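Local structure of monosaccharide ABC transporter substrate-binding protein, CUT2 family (Acidothermus cellulolyticus, 4RU1) at residues V156-R161 / I204-P209; D33-I38 / T229-T234; T128-A133 / T282-V287; L176-N179 / S185-T188; T139-K144 / L245-D250. The protein binds myo-inositol in a buried pocket and probably serves as the substrate-binding component of a CUT2-family ABC sugar transporter. All coordinates share one frame; numbering follows the deposited sequence.

In the fold
Contacts 1 and 2 both touch the bound myo-inositol; their centres lie 12 Å apart. They join directly: strands 202-205 and 226-230 are neighbours in one sheet, and Thr-205 OG1 lies 2.8 Å from Thr-229 OG1. Contact 2 also brings residues 33-38 to the ligand, 191 residues before 229-234 in the chain. Contacts 3 and 5 share helix 127-140, and their strands, 285-287 and 248-250, pair antiparallel; their centres are 12 Å apart. Contact 4 sits at the other edge of the same sheet, its centre about 24 Å from that of contact 3. The side chains of Ala-130, Val-178 and Trp-247 are about 10, 10 and 11 Å from the ligand.

Contact 1. Residues V156-R161 / I204-P209; sequences VQLESR and ITLGAP. With INS (1,2,3,4,5,6-hexahydroxy-cyclohexane), chain M.
Leu-206 lies against Leu-158 and Arg-161, two residues on the first turns of helix 156-168. The two leucines meet at a slant. CD1 of Leu-206 comes to 4.0 Å from CB of Leu-158 and also rests near the Leu-158 carbonyl oxygen. CD2 of Leu-206 turns to the other partner and approaches CD of Arg-161. The Arg-161 and Leu-206 side chains run past each other in opposite directions. Arg-161 has CG anti to its carbonyl carbon (chi1 -67°) and is extended from there to NE, which carries the guanidinium the full length of the chain to the inositol. The guanidinium meets its partners at its edge, in plane. Arg-161 NH1 donates to O1 of the inositol at 2.8 Å, and Arg-161 NH2 donates to the same O1 at 2.9 Å. Arg-161 NH1 also lies 2.9 Å from Leu-206 O. Leu-206 O accepts a hydrogen bond from inositol O2 at 2.7 Å. Gln-157, one residue before Leu-158, bends at chi2 and donates from NE2 to inositol O5 at 3.0 Å. Leu-158 CD2 packs against inositol O2, a van der Waals touch. Outside the two segments, Arg-161 NE forms a salt bridge with Glu-127, and Gln-155 OE1 accepts from Gln-157 NE2. These second-shell partners help fix the donors. The site is the inositol pocket at the carboxyl end of a parallel strand, 202-205. O1 is gripped by two N-H groups of one cation, which would probably polarise that hydroxyl and favour its role as a donor to Asp-231.

Contact 2. Residues D33-I38 / T229-T234; sequences DTFWDI and TFDFNT. With INS (1,2,3,4,5,6-hexahydroxy-cyclohexane), chain M.
The inositol pocket of this periplasmic binding protein fold closes here, between the start of helix 35-49 and the loop after strand 226-230. Phe-35 and Asp-231 meet across it. CD1 of the Phe-35 ring is 3.7 Å from Asp-231 OD2, the two side chains cross at about a right angle, and the ring and carboxylate planes are 27° apart. Phe-35 has CG anti to its backbone N (chi1 169°), which lays one ring face under the inositol, with inositol C1 3.9 Å above the ring centre. A serine here would probably leave that face of the inositol without its aromatic floor and open a gap beside Asp-231. Polar groups hold the hydroxyls. Asp-33 OD2 accepts from O3, and Asp-231 OD2 accepts from inositol O1 at 2.6 Å. Asp-33 also caps the helix start, its OD1 accepting from Phe-35 N from above the carboxylate plane. Away from the ligand, Ile-38 CD1 packs near the carbonyl oxygen of Phe-232, and a water joins Thr-34 OG1 to Asn-233 ND2. Edge-on to the ligand, Trp-36 donates from NE1 to inositol O4 at 3.0 Å, with O4 near the indole plane.

Contact 3. Residues T128-A133 / T282-V287; sequences TVAGQA and TGPFFV
Two alanines one helical turn apart, Ala-130 and Ala-133, receive Pro-284 and Phe-286. Ala-130 CB is 3.8 Å from Pro-284 CB and 4.0 Å from Pro-284 CG, so the methyl rests on the outer carbons of the proline ring. CG also reaches the Ala-130 CA. Ala-133 CB meets the edge of the Phe-286 ring, near its plane, at 3.8 Å from CE1. CZ of the Phe-286 ring lies 4.0 Å from the Ala-133 carbonyl carbon C. No hydrogen bond crosses the contact; it is held by apolar surfaces alone. The small alanine side chains probably allow this close approach. Phe-286 has CG anti to its carbonyl carbon (chi1 -69°), which sends the ring toward the helix. A cis peptide bond precedes Pro-284 and turns the chain just before strand 285-287. The next shell holds these groups in place. Trp-247 packs edge-to-face with Phe-286, Ile-249 touches both Pro-284 and Phe-286, and Gln-125 touches Pro-284. The Phe-286 carbonyl oxygen accepts from Asn-291 ND2. In the fold, helix 127-140 packs on one face of the mixed sheet, toward its 285-287 edge. Strand 285-287 is the outermost strand there and runs antiparallel to 248-250, bonded to it through Phe-285 with Asp-250 and Val-287 with Ala-248.

Contact 4. Residues L176-N179 / S185-T188; sequences LYVN and SVRT
Val-178 and Val-186 meet through their methyls, and the torsions decide which ones. In Val-178, CG1 is anti to the carbonyl carbon (chi1 -61°), which leaves CG2 between the backbone N and the carbonyl carbon and facing the helix. In Val-186, CG1 lies opposite the backbone N (chi1 174°) and CG2 lies opposite the carbonyl carbon. The two side chains cross at about a right angle. Val-178 CG2 therefore nests against both Val-186 methyls, 3.8 Å from CG1 and 3.8 Å from CG2. Val-178 CB is 4.0 Å from Val-186 CG2. Val-186 CG2 also presses on the backbone just after Val-178, 3.2 Å from Asn-179 O, a close approach for a methyl. An alanine in place of this valine is likely to open a gap beside the Val-178 methyl and leave the Asn-179 carbonyl without its neighbour. This contact joins the residues just after strand 172-177 to the first turn of helix 183-196, a strand-to-helix connection in the alternating alpha/beta lobe of the binding-protein fold. The strand is an outermost one of its sheet and pairs with 145-150; Val-178 also touches Val-149 there. Ile-210 and Leu-213 of helix 208-220 also pack on Val-186. A polar link runs alongside the methyls. A water accepts from Asn-179 N at 2.8 Å and is bonded to Ser-185 OG at 2.9 Å. Ser-185 N in turn donates to Asp-182 OD1, near the start of the helix.

Contact 5. Residues T139-K144 / L245-D250; sequences TSEGFK and LQWAID
A hydrogen bond joins Trp-247 to Glu-141. Trp-247 NE1 donates to Glu-141 OE1 at 3.0 Å with an N-H...O angle of 161°. OE1 uses its syn lone pair, the side of the other oxygen, and sits almost in the indole plane. The carboxylate and ring planes are 39° apart. Trp-247 reaches the carboxylate with CG between its backbone N and carbonyl carbon (chi1 41°). Charge adds to the hold. Glu-141 OE2 forms a salt bridge with Arg-137, and Arg-137 also makes a cation-pi contact with Trp-247, so the carboxylate and the indole share one cation. Water makes a second bridge, donating to Glu-141 OE2 at 3.2 Å and to the Gln-246 carbonyl oxygen at 3.0 Å. The remaining touch is a loose one: Phe-143 CZ meets Gln-246 NE2 at 4.1 Å, at the ring edge, with ring and amide planes nearly perpendicular. Phe-143 also touches Leu-202 and Lys-226. Together these join the end of helix 127-140 to the segment leading into strand 248-250. The helix ends in a Schellman motif, with Gly-142 at positive phi, a common way for a helix to end; here the chain goes on to strand 145-150.

Contact 1. Residues V156-R161 / I204-P209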
# COMPACT_ATOMS: atom_id res chain seq x y z
N VAL A 156 -6.39 8.25 -0.89
CA VAL A 156 -7.45 7.79 0.01
C VAL A 156 -6.88 6.70 0.94
O VAL A 156 -7.35 6.50 2.11
CB VAL A 156 -8.72 7.28 -0.69
CG1 VAL A 156 -9.46 8.41 -1.35
CG2 VAL A 156 -8.49 6.13 -1.65
N GLN A 157 -6.00 5.86 0.41
CA GLN A 157 -5.51 4.70 1.18
C GLN A 157 -4.62 5.12 2.35
O GLN A 157 -4.57 4.43 3.39
CB GLN A 157 -4.80 3.66 0.33
CG GLN A 157 -3.37 4.00 -0.12
CD GLN A 157 -3.25 5.09 -1.19
OE1 GLN A 157 -4.20 5.73 -1.63
NE2 GLN A 157 -2.03 5.18 -1.68
N LEU A 158 -3.93 6.24 2.19
CA LEU A 158 -3.12 6.80 3.25
C LEU A 158 -3.99 7.55 4.23
O LEU A 158 -3.82 7.36 5.48
CB LEU A 158 -2.04 7.72 2.64
CG LEU A 158 -1.02 7.06 1.71
CD1 LEU A 158 0.03 8.05 1.28
CD2 LEU A 158 -0.45 5.75 2.29
N GLU A 159 -4.92 8.37 3.74
CA GLU A 159 -5.76 9.11 4.64
C GLU A 159 -6.60 8.19 5.50
O GLU A 159 -6.83 8.44 6.65
CB GLU A 159 -6.66 10.12 3.84
CG GLU A 159 -5.84 11.14 3.10
CD GLU A 159 -5.12 12.17 3.98
OE1 GLU A 159 -5.51 12.40 5.13
OE2 GLU A 159 -4.14 12.70 3.45
N SER A 160 -7.05 7.07 4.93
CA SER A 160 -7.87 6.13 5.70
C SER A 160 -7.09 5.59 6.86
O SER A 160 -7.67 5.34 7.92
CB SER A 160 -8.30 5.00 4.76
OG SER A 160 -9.25 5.45 3.83
N ARG A 161 -5.80 5.28 6.65
CA ARG A 161 -4.99 4.75 7.73
C ARG A 161 -4.92 5.73 8.91
O ARG A 161 -5.18 5.35 10.06
CB ARG A 161 -3.55 4.43 7.25
CG ARG A 161 -3.43 3.30 6.26
CD ARG A 161 -2.00 3.05 5.80
NE ARG A 161 -1.97 1.90 4.88
CZ ARG A 161 -0.94 1.62 4.10
NH1 ARG A 161 0.20 2.30 4.15
NH2 ARG A 161 -1.00 0.58 3.36
N ILE A 204 4.10 6.67 13.69
CA ILE A 204 3.64 5.63 12.74
C ILE A 204 3.85 6.09 11.32
O ILE A 204 3.31 7.14 10.91
CB ILE A 204 2.15 5.28 12.93
CG1 ILE A 204 1.93 4.76 14.32
CG2 ILE A 204 1.72 4.22 11.89
CD1 ILE A 204 0.47 4.41 14.61
N THR A 205 4.75 5.37 10.61
CA THR A 205 5.04 5.62 9.23
C THR A 205 4.17 4.74 8.34
O THR A 205 3.75 3.64 8.77
CB THR A 205 6.53 5.45 8.90
OG1 THR A 205 6.94 4.11 9.22
CG2 THR A 205 7.31 6.49 9.62
N LEU A 206 3.83 5.23 7.13
CA LEU A 206 2.90 4.57 6.21
C LEU A 206 3.58 3.78 5.07
O LEU A 206 2.92 3.29 4.11
CB LEU A 206 1.86 5.50 5.67
CG LEU A 206 1.09 6.27 6.70
CD1 LEU A 206 -0.04 7.07 6.06
CD2 LEU A 206 0.61 5.54 7.89
N GLY A 207 4.91 3.64 5.16
CA GLY A 207 5.67 2.77 4.31
C GLY A 207 7.00 2.47 4.91
O GLY A 207 7.54 3.28 5.72
N ALA A 208 7.56 1.35 4.51
CA ALA A 208 8.85 0.89 5.07
C ALA A 208 10.05 1.81 4.77
O ALA A 208 10.89 2.01 5.64
CB ALA A 208 9.12 -0.54 4.60
N PRO A 209 10.12 2.40 3.57
CA PRO A 209 11.20 3.35 3.34
C PRO A 209 11.12 4.54 4.27
O PRO A 209 12.14 5.02 4.78
CB PRO A 209 11.03 3.73 1.89
CG PRO A 209 10.37 2.55 1.28
CD PRO A 209 9.42 2.08 2.32
C1 INS M . 1.91 1.42 0.80
C2 INS M . 2.99 2.49 0.75
C3 INS M . 3.17 2.95 -0.70
C4 INS M . 1.88 3.35 -1.36
C5 INS M . 0.87 2.24 -1.34
C6 INS M . 0.61 1.72 0.05
O1 INS M . 1.63 0.98 2.14
O2 INS M . 2.47 3.60 1.49
O3 INS M . 4.06 4.08 -0.63
O4 INS M . 2.11 3.78 -2.73
O5 INS M . -0.42 2.66 -1.86
O6 INS M . -0.28 0.56 0.02

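Contact 2. Residues D33-I38 / T229-T234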
# COMPACT_ATOMS: atom_id res chain seq x y z
N ASP A 33 9.87 4.24 -5.20
CA ASP A 33 9.15 3.66 -4.07
C ASP A 33 9.21 2.13 -4.22
O ASP A 33 8.50 1.51 -5.03
CB ASP A 33 7.74 4.21 -4.00
CG ASP A 33 6.95 3.62 -2.81
OD1 ASP A 33 7.54 2.76 -2.11
OD2 ASP A 33 5.77 4.04 -2.61
N THR A 34 10.10 1.53 -3.43
CA THR A 34 10.43 0.15 -3.54
C THR A 34 9.29 -0.82 -3.15
O THR A 34 9.32 -1.99 -3.44
CB THR A 34 11.70 -0.21 -2.77
OG1 THR A 34 11.52 0.09 -1.41
CG2 THR A 34 12.90 0.52 -3.37
N PHE A 35 8.27 -0.29 -2.49
CA PHE A 35 7.10 -1.11 -2.17
C PHE A 35 6.57 -1.77 -3.40
O PHE A 35 6.20 -2.92 -3.38
CB PHE A 35 5.98 -0.25 -1.58
CG PHE A 35 4.67 -0.96 -1.47
CD1 PHE A 35 4.41 -1.76 -0.41
CD2 PHE A 35 3.65 -0.69 -2.38
CE1 PHE A 35 3.14 -2.36 -0.29
CE2 PHE A 35 2.43 -1.27 -2.28
CZ PHE A 35 2.20 -2.14 -1.24
N TRP A 36 6.62 -1.07 -4.51
CA TRP A 36 5.93 -1.45 -5.77
C TRP A 36 6.77 -2.58 -6.43
O TRP A 36 6.27 -3.31 -7.29
CB TRP A 36 5.71 -0.23 -6.67
CG TRP A 36 4.69 0.63 -6.08
CD1 TRP A 36 4.89 1.71 -5.21
CD2 TRP A 36 3.29 0.39 -6.09
NE1 TRP A 36 3.66 2.17 -4.73
CE2 TRP A 36 2.68 1.36 -5.25
CE3 TRP A 36 2.46 -0.56 -6.74
CZ2 TRP A 36 1.29 1.39 -5.08
CZ3 TRP A 36 1.11 -0.50 -6.54
CH2 TRP A 36 0.54 0.43 -5.71
N ASP A 37 8.07 -2.68 -6.10
CA ASP A 37 8.86 -3.84 -6.59
C ASP A 37 8.29 -5.16 -6.03
O ASP A 37 8.30 -6.16 -6.74
CB ASP A 37 10.36 -3.68 -6.25
CG ASP A 37 10.98 -2.36 -6.87
OD1 ASP A 37 10.57 -1.94 -7.97
OD2 ASP A 37 11.88 -1.78 -6.21
N ILE A 38 7.74 -5.16 -4.81
CA ILE A 38 7.18 -6.39 -4.30
C ILE A 38 5.86 -6.69 -5.00
O ILE A 38 5.57 -7.84 -5.34
CB ILE A 38 6.95 -6.31 -2.76
CG1 ILE A 38 8.18 -5.75 -2.01
CG2 ILE A 38 6.58 -7.68 -2.26
CD1 ILE A 38 7.83 -5.12 -0.64
N THR A 229 5.44 0.81 11.79
CA THR A 229 5.23 1.10 10.36
C THR A 229 4.19 0.19 9.74
O THR A 229 3.90 -0.94 10.22
CB THR A 229 6.54 0.93 9.58
OG1 THR A 229 6.42 1.57 8.29
CG2 THR A 229 6.99 -0.50 9.45
N PHE A 230 3.67 0.68 8.63
CA PHE A 230 3.05 -0.19 7.66
C PHE A 230 4.14 -0.74 6.76
O PHE A 230 5.05 0.04 6.31
CB PHE A 230 2.00 0.60 6.87
CG PHE A 230 0.77 0.94 7.62
CD1 PHE A 230 0.74 1.90 8.61
CD2 PHE A 230 -0.39 0.29 7.32
CE1 PHE A 230 -0.41 2.16 9.29
CE2 PHE A 230 -1.54 0.53 8.01
CZ PHE A 230 -1.60 1.48 8.98
N ASP A 231 4.04 -2.04 6.40
CA ASP A 231 4.84 -2.73 5.35
C ASP A 231 6.20 -3.18 5.80
O ASP A 231 6.80 -2.71 6.76
CB ASP A 231 5.04 -1.81 4.09
CG ASP A 231 3.75 -1.31 3.49
OD1 ASP A 231 2.71 -2.01 3.55
OD2 ASP A 231 3.77 -0.21 2.89
N PHE A 232 6.75 -4.06 4.97
CA PHE A 232 8.11 -4.53 5.11
C PHE A 232 8.97 -3.97 3.99
O PHE A 232 8.47 -3.74 2.91
CB PHE A 232 8.14 -6.08 5.01
CG PHE A 232 7.68 -6.78 6.24
CD1 PHE A 232 6.35 -6.92 6.54
CD2 PHE A 232 8.61 -7.18 7.17
CE1 PHE A 232 5.95 -7.58 7.71
CE2 PHE A 232 8.23 -7.79 8.38
CZ PHE A 232 6.90 -7.99 8.63
N ASN A 233 10.26 -3.82 4.26
CA ASN A 233 11.31 -3.89 3.24
C ASN A 233 12.42 -4.79 3.79
O ASN A 233 12.22 -5.44 4.84
CB ASN A 233 11.82 -2.48 2.87
CG ASN A 233 12.63 -1.84 3.97
OD1 ASN A 233 12.83 -2.38 5.05
ND2 ASN A 233 13.06 -0.62 3.70
N THR A 234 13.56 -4.81 3.12
CA THR A 234 14.59 -5.75 3.44
C THR A 234 15.12 -5.50 4.85
O THR A 234 15.65 -6.43 5.50
CB THR A 234 15.76 -5.73 2.43
OG1 THR A 234 16.35 -4.43 2.34
CG2 THR A 234 15.29 -6.10 1.06
C1 INS M . 1.91 1.42 0.80
C2 INS M . 2.99 2.49 0.75
C3 INS M . 3.17 2.95 -0.70
C4 INS M . 1.88 3.35 -1.36
C5 INS M . 0.87 2.24 -1.34
C6 INS M . 0.61 1.72 0.05
O1 INS M . 1.63 0.98 2.14
O2 INS M . 2.47 3.60 1.49
O3 INS M . 4.06 4.08 -0.63
O4 INS M . 2.11 3.78 -2.73
O5 INS M . -0.42 2.66 -1.86
O6 INS M . -0.28 0.56 0.02
O HOH W 1 13.41 0.04 0.59

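Contact 3. Residues T128-A133 / T282-V287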
# COMPACT_ATOMS: atom_id res chain seq x y z
N THR A 128 -8.86 1.78 6.72
CA THR A 128 -9.57 2.25 7.93
C THR A 128 -9.48 1.21 9.06
O THR A 128 -9.11 1.54 10.17
CB THR A 128 -11.01 2.64 7.62
OG1 THR A 128 -10.98 3.68 6.62
CG2 THR A 128 -11.63 3.18 8.84
N VAL A 129 -9.79 -0.06 8.74
CA VAL A 129 -9.67 -1.10 9.78
C VAL A 129 -8.23 -1.24 10.26
O VAL A 129 -7.96 -1.36 11.46
CB VAL A 129 -10.17 -2.46 9.25
CG1 VAL A 129 -9.91 -3.57 10.26
CG2 VAL A 129 -11.64 -2.35 8.99
N ALA A 130 -7.25 -1.17 9.34
CA ALA A 130 -5.88 -1.34 9.81
C ALA A 130 -5.50 -0.16 10.73
O ALA A 130 -4.85 -0.34 11.78
CB ALA A 130 -4.89 -1.48 8.65
N GLY A 131 -5.91 1.07 10.36
CA GLY A 131 -5.65 2.25 11.19
C GLY A 131 -6.35 2.15 12.53
O GLY A 131 -5.75 2.40 13.56
N GLN A 132 -7.60 1.72 12.55
CA GLN A 132 -8.33 1.52 13.81
C GLN A 132 -7.64 0.50 14.67
O GLN A 132 -7.53 0.70 15.86
CB GLN A 132 -9.78 1.06 13.52
CG GLN A 132 -10.63 2.13 12.87
CD GLN A 132 -11.89 1.61 12.19
OE1 GLN A 132 -11.95 0.45 11.80
NE2 GLN A 132 -12.94 2.42 12.11
N ALA A 133 -7.15 -0.58 14.06
CA ALA A 133 -6.40 -1.57 14.84
C ALA A 133 -5.07 -1.02 15.39
O ALA A 133 -4.66 -1.37 16.46
CB ALA A 133 -6.12 -2.78 13.96
N THR A 282 -6.00 -8.97 1.99
CA THR A 282 -4.61 -9.44 1.99
C THR A 282 -3.92 -9.04 3.28
O THR A 282 -2.70 -9.23 3.46
CB THR A 282 -3.86 -8.88 0.73
OG1 THR A 282 -3.93 -7.44 0.86
CG2 THR A 282 -4.54 -9.28 -0.54
N GLY A 283 -4.70 -8.38 4.17
CA GLY A 283 -4.17 -7.89 5.51
C GLY A 283 -5.35 -7.25 6.18
O GLY A 283 -6.45 -7.33 5.63
N PRO A 284 -5.18 -6.61 7.32
CA PRO A 284 -3.89 -6.38 7.96
C PRO A 284 -3.46 -7.57 8.80
O PRO A 284 -4.31 -8.29 9.31
CB PRO A 284 -4.16 -5.20 8.88
CG PRO A 284 -5.60 -5.34 9.24
CD PRO A 284 -6.26 -5.92 8.01
N PHE A 285 -2.15 -7.67 9.00
CA PHE A 285 -1.57 -8.59 9.97
C PHE A 285 -0.37 -7.93 10.63
O PHE A 285 0.54 -7.47 9.92
CB PHE A 285 -1.16 -9.91 9.32
CG PHE A 285 -0.61 -10.93 10.31
CD1 PHE A 285 -1.43 -11.53 11.23
CD2 PHE A 285 0.75 -11.29 10.27
CE1 PHE A 285 -0.90 -12.47 12.14
CE2 PHE A 285 1.27 -12.24 11.12
CZ PHE A 285 0.46 -12.79 12.08
N PHE A 286 -0.35 -7.90 11.96
CA PHE A 286 0.76 -7.31 12.74
C PHE A 286 1.89 -8.26 12.96
O PHE A 286 1.71 -9.37 13.52
CB PHE A 286 0.29 -6.74 14.08
CG PHE A 286 -0.58 -5.50 13.98
CD1 PHE A 286 -1.89 -5.54 13.56
CD2 PHE A 286 -0.03 -4.25 14.34
CE1 PHE A 286 -2.68 -4.37 13.46
CE2 PHE A 286 -0.80 -3.14 14.33
CZ PHE A 286 -2.11 -3.20 13.85
N VAL A 287 3.05 -7.85 12.55
CA VAL A 287 4.23 -8.65 12.75
C VAL A 287 5.06 -7.93 13.80
O VAL A 287 5.30 -6.74 13.72
CB VAL A 287 5.02 -8.79 11.45
CG1 VAL A 287 6.29 -9.60 11.64
CG2 VAL A 287 4.17 -9.49 10.38

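Contact 4. Residues L176-N179 / S185-T188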
# COMPACT_ATOMS: atom_id res chain seq x y z
N LEU A 176 1.55 14.57 10.09
CA LEU A 176 2.62 15.29 9.44
C LEU A 176 2.78 14.77 8.00
O LEU A 176 3.02 13.56 7.79
CB LEU A 176 3.90 15.05 10.14
CG LEU A 176 5.18 15.59 9.48
CD1 LEU A 176 5.21 17.12 9.42
CD2 LEU A 176 6.43 15.12 10.18
N TYR A 177 2.68 15.67 7.04
CA TYR A 177 2.92 15.39 5.67
C TYR A 177 4.39 15.66 5.35
O TYR A 177 4.95 16.68 5.71
CB TYR A 177 2.03 16.24 4.73
CG TYR A 177 0.54 15.82 4.78
CD1 TYR A 177 0.05 14.71 4.07
CD2 TYR A 177 -0.32 16.42 5.68
CE1 TYR A 177 -1.27 14.35 4.15
CE2 TYR A 177 -1.65 16.04 5.80
CZ TYR A 177 -2.12 14.98 5.06
OH TYR A 177 -3.45 14.55 5.14
N VAL A 178 4.98 14.74 4.58
CA VAL A 178 6.38 14.86 4.11
C VAL A 178 6.39 14.52 2.68
O VAL A 178 5.48 13.86 2.16
CB VAL A 178 7.30 13.87 4.92
CG1 VAL A 178 7.32 14.12 6.43
CG2 VAL A 178 6.98 12.40 4.69
N ASN A 179 7.45 14.95 1.99
CA ASN A 179 7.58 14.70 0.57
C ASN A 179 8.33 13.41 0.37
O ASN A 179 9.59 13.44 0.37
CB ASN A 179 8.35 15.83 -0.11
CG ASN A 179 8.50 15.63 -1.61
OD1 ASN A 179 8.06 14.64 -2.18
ND2 ASN A 179 9.17 16.57 -2.23
N SER A 185 14.81 15.40 2.93
CA SER A 185 13.81 16.28 3.52
C SER A 185 12.87 15.54 4.48
O SER A 185 12.44 16.10 5.46
CB SER A 185 12.94 16.90 2.41
OG SER A 185 11.95 17.74 2.92
N VAL A 186 12.48 14.31 4.15
CA VAL A 186 11.63 13.53 5.05
C VAL A 186 12.32 13.41 6.42
O VAL A 186 11.78 13.66 7.50
CB VAL A 186 11.29 12.13 4.51
CG1 VAL A 186 10.53 11.29 5.55
CG2 VAL A 186 10.49 12.18 3.21
N ARG A 187 13.57 13.04 6.36
CA ARG A 187 14.35 12.88 7.56
C ARG A 187 14.46 14.15 8.47
O ARG A 187 14.20 14.08 9.67
CB ARG A 187 15.75 12.41 7.23
CG ARG A 187 16.55 11.99 8.41
CD ARG A 187 17.92 11.43 7.99
NE ARG A 187 18.89 11.37 9.07
CZ ARG A 187 19.96 10.56 9.10
NH1 ARG A 187 20.25 9.67 8.13
NH2 ARG A 187 20.80 10.69 10.12
N THR A 188 14.81 15.27 7.85
CA THR A 188 14.92 16.50 8.63
C THR A 188 13.57 17.02 9.13
O THR A 188 13.52 17.52 10.23
CB THR A 188 15.65 17.57 7.82
OG1 THR A 188 14.97 17.79 6.59
CG2 THR A 188 17.14 17.16 7.56
O HOH W 2 9.54 16.24 3.39

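Contact 5. Residues T139-K144 / L245-D250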
# COMPACT_ATOMS: atom_id res chain seq x y z
N THR A 139 -2.56 2.38 21.94
CA THR A 139 -3.11 2.75 23.25
C THR A 139 -2.79 1.65 24.26
O THR A 139 -2.33 1.92 25.38
CB THR A 139 -4.62 2.96 23.11
OG1 THR A 139 -4.85 4.17 22.39
CG2 THR A 139 -5.24 3.10 24.50
N SER A 140 -2.96 0.41 23.83
CA SER A 140 -2.64 -0.75 24.68
C SER A 140 -1.14 -0.85 25.05
O SER A 140 -0.82 -1.24 26.14
CB SER A 140 -3.05 -2.04 23.96
OG SER A 140 -4.44 -2.03 23.73
N GLU A 141 -0.24 -0.45 24.16
CA GLU A 141 1.18 -0.43 24.42
C GLU A 141 1.65 0.79 25.20
O GLU A 141 2.87 0.92 25.41
CB GLU A 141 1.94 -0.47 23.10
CG GLU A 141 1.63 -1.72 22.29
CD GLU A 141 2.14 -1.72 20.86
OE1 GLU A 141 2.27 -0.65 20.27
OE2 GLU A 141 2.33 -2.87 20.33
N GLY A 142 0.72 1.65 25.62
CA GLY A 142 0.99 2.71 26.62
C GLY A 142 1.36 4.04 25.99
O GLY A 142 1.81 4.97 26.66
N PHE A 143 1.20 4.15 24.70
CA PHE A 143 1.58 5.44 24.06
C PHE A 143 0.52 6.47 24.28
O PHE A 143 -0.69 6.14 24.34
CB PHE A 143 1.85 5.18 22.54
CG PHE A 143 3.02 4.25 22.31
CD1 PHE A 143 4.30 4.70 22.60
CD2 PHE A 143 2.89 2.96 21.82
CE1 PHE A 143 5.43 3.91 22.38
CE2 PHE A 143 4.00 2.16 21.62
CZ PHE A 143 5.29 2.62 21.91
N LYS A 144 0.96 7.72 24.39
CA LYS A 144 0.08 8.86 24.70
C LYS A 144 -0.07 9.91 23.60
O LYS A 144 -0.94 10.72 23.70
CB LYS A 144 0.62 9.61 25.94
CG LYS A 144 0.88 8.80 27.22
CD LYS A 144 -0.36 8.11 27.79
CE LYS A 144 -0.01 7.21 28.98
NZ LYS A 144 -0.81 5.95 28.99
N LEU A 245 11.89 -0.98 15.59
CA LEU A 245 10.48 -0.85 15.20
C LEU A 245 9.60 -1.66 16.13
O LEU A 245 10.00 -2.84 16.48
CB LEU A 245 10.26 -1.35 13.79
CG LEU A 245 10.77 -0.52 12.61
CD1 LEU A 245 10.66 -1.29 11.29
CD2 LEU A 245 10.04 0.80 12.54
N GLN A 246 8.54 -1.11 16.66
CA GLN A 246 7.62 -1.85 17.53
C GLN A 246 6.91 -2.98 16.81
O GLN A 246 6.73 -4.05 17.37
CB GLN A 246 6.60 -0.91 18.18
CG GLN A 246 7.20 0.29 18.91
CD GLN A 246 8.16 -0.16 19.96
OE1 GLN A 246 9.43 -0.04 19.83
NE2 GLN A 246 7.58 -0.71 20.98
N TRP A 247 6.49 -2.74 15.57
CA TRP A 247 5.75 -3.69 14.80
C TRP A 247 5.64 -3.15 13.40
O TRP A 247 5.93 -1.97 13.18
CB TRP A 247 4.37 -3.97 15.41
CG TRP A 247 3.65 -2.78 15.94
CD1 TRP A 247 3.52 -2.45 17.26
CD2 TRP A 247 2.88 -1.79 15.21
NE1 TRP A 247 2.75 -1.34 17.41
CE2 TRP A 247 2.36 -0.88 16.17
CE3 TRP A 247 2.65 -1.54 13.84
CZ2 TRP A 247 1.57 0.25 15.79
CZ3 TRP A 247 1.86 -0.39 13.49
CH2 TRP A 247 1.33 0.45 14.47
N ALA A 248 5.24 -4.02 12.47
CA ALA A 248 4.97 -3.65 11.05
C ALA A 248 3.68 -4.31 10.70
O ALA A 248 3.45 -5.47 11.07
CB ALA A 248 6.07 -4.10 10.13
N ILE A 249 2.84 -3.62 9.97
CA ILE A 249 1.58 -4.15 9.48
C ILE A 249 1.78 -4.64 8.05
O ILE A 249 2.11 -3.86 7.15
CB ILE A 249 0.46 -3.11 9.51
CG1 ILE A 249 0.23 -2.61 10.97
CG2 ILE A 249 -0.77 -3.64 8.88
CD1 ILE A 249 -0.68 -1.40 11.08
N ASP A 250 1.56 -5.93 7.83
CA ASP A 250 1.73 -6.53 6.52
C ASP A 250 0.39 -6.54 5.78
O ASP A 250 -0.62 -6.99 6.33
CB ASP A 250 2.20 -7.96 6.76
CG ASP A 250 2.65 -8.68 5.52
OD1 ASP A 250 2.75 -8.13 4.36
OD2 ASP A 250 2.91 -9.88 5.72
O HOH W 3 4.70 -4.79 19.40